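Local coordinates for protein carbonic anhydrase (Porphyridium purpureum, PDB 1DDZ) that probably catalyses the reversible hydration of carbon dioxide to hydrogencarbonate, as a zinc-dependent beta-class carbonic anhydrase, at residues 397-400 / 401-404. Sequence-based numbering, arbitrary orientation.
Sequences SRLG and LIDN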
loop_
_atom_site.group_PDB
_atom_site.type_symbol
_atom_site.label_atom_id
_atom_site.label_comp_id
_atom_site.label_asym_id
_atom_site.label_seq_id
_atom_site.Cartn_x
_atom_site.Cartn_y
_atom_site.Cartn_z
ATOM N N SER A 397 8.644 15.409 13.598
ATOM C CA SER A 397 8.759 15.548 12.141
ATOM C C SER A 397 7.429 15.357 11.401
ATOM O O SER A 397 6.643 14.477 11.730
ATOM C CB SER A 397 9.831 14.577 11.619
ATOM O OG SER A 397 10.035 14.709 10.227
ATOM N N ARG A 398 7.176 16.154 10.372
ATOM C CA ARG A 398 5.905 16.022 9.641
ATOM C C ARG A 398 6.019 15.503 8.193
ATOM O O ARG A 398 5.230 15.879 7.332
ATOM C CB ARG A 398 5.152 17.352 9.668
ATOM C CG ARG A 398 4.850 17.849 11.059
ATOM C CD ARG A 398 3.797 17.001 11.723
ATOM N NE ARG A 398 3.578 17.396 13.110
ATOM C CZ ARG A 398 3.101 18.579 13.482
ATOM N NH1 ARG A 398 2.781 19.489 12.566
ATOM N NH2 ARG A 398 2.957 18.861 14.776
ATOM N N LEU A 399 7.023 14.675 7.929
ATOM C CA LEU A 399 7.237 14.111 6.607
ATOM C C LEU A 399 6.117 13.140 6.231
ATOM O O LEU A 399 5.926 12.093 6.872
ATOM C CB LEU A 399 8.611 13.435 6.531
ATOM C CG LEU A 399 9.762 14.377 6.902
ATOM C CD1 LEU A 399 11.126 13.682 6.869
ATOM C CD2 LEU A 399 9.720 15.582 5.988
ATOM N N GLY A 400 5.428 13.483 5.145
ATOM C CA GLY A 400 4.289 12.732 4.647
ATOM C C GLY A 400 4.368 11.230 4.544
ATOM O O GLY A 400 3.373 10.547 4.779
ATOM N N LEU A 401 5.523 10.686 4.200
ATOM C CA LEU A 401 5.594 9.245 4.072
ATOM C C LEU A 401 6.190 8.540 5.279
ATOM O O LEU A 401 5.571 7.634 5.835
ATOM C CB LEU A 401 6.297 8.868 2.758
ATOM C CG LEU A 401 5.507 9.595 1.658
ATOM C CD1 LEU A 401 6.403 10.359 0.740
ATOM C CD2 LEU A 401 4.592 8.681 0.913
ATOM N N ILE A 402 7.354 8.990 5.729
ATOM C CA ILE A 402 7.999 8.349 6.850
ATOM C C ILE A 402 7.259 8.571 8.163
ATOM O O ILE A 402 7.027 7.617 8.903
ATOM C CB ILE A 402 9.486 8.756 6.965
ATOM C CG1 ILE A 402 10.142 8.019 8.125
ATOM C CG2 ILE A 402 9.644 10.262 7.137
ATOM C CD1 ILE A 402 10.195 6.559 7.962
ATOM N N ASP A 403 6.749 9.776 8.392
ATOM C CA ASP A 403 6.083 10.027 9.663
ATOM C C ASP A 403 4.689 9.442 9.846
ATOM O O ASP A 403 4.264 9.209 10.972
ATOM C CB ASP A 403 6.220 11.492 10.076
ATOM C CG ASP A 403 7.700 11.926 10.167
ATOM O OD1 ASP A 403 8.534 11.191 10.748
ATOM O OD2 ASP A 403 8.056 12.985 9.615
ATOM N N ASN A 404 3.997 9.128 8.748
ATOM C CA ASN A 404 2.690 8.463 8.863
ATOM C C ASN A 404 2.928 6.964 9.071
ATOM O O ASN A 404 2.244 6.295 9.850
ATOM C CB ASN A 404 1.801 8.783 7.670
ATOM C CG ASN A 404 1.291 10.195 7.734
ATOM O OD1 ASN A 404 0.813 10.634 8.778
ATOM N ND2 ASN A 404 1.487 10.961 6.657
#
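The carboxylate of D403 turns back over the loop that leads into its own helix and takes two hydrogen bonds on one oxygen. L399 N gives the first, 2.6 Å from D403 OD2 on the anti lone pair, though the N-H is bent to 137°. S397 OG gives the second, 2.7 Å from the same OD2, reaching it on the syn side and 23° out of the carboxylate plane. With CG anti to the carbonyl carbon (chi1 -57°), the D403 carboxylate lies beside its own backbone N and is carried back toward the loop. There the D403 amide N donates to L399 O at 2.9 Å, in the carbonyl plane, so L399 and D403 are tied by a reciprocal pair of bonds, side chain to backbone and backbone to backbone. This closes the turn that leads into the short helix ending at 405, in the second of the chain's two carbonic anhydrase family regions. The other carboxylate oxygen, OD1, bonds Y119 OH of helix 107-119, joining this turn to a helix of the first such region. With an alanine at D403, L399 N and the S397 hydroxyl would probably lose their shared acceptor and Y119 OH its partner, letting the loop loosen from the residues that follow. L399 and I402 lie side by side and point the same way, L399 CB packed tightly at 3.4 Å against I402 CG2; the side chain of I402 is about 10 Å from the zinc ion held by C328, D330, H384 and C387. N404 folds back so that ND2 meets G400 O at 2.7 Å, the donor tilted out of the carbonyl plane; ND2 also bonds S449 OG of the second subunit. R398 starts away from the turn, and its NH1 forms salt bridges with D453 and D456 of that subunit.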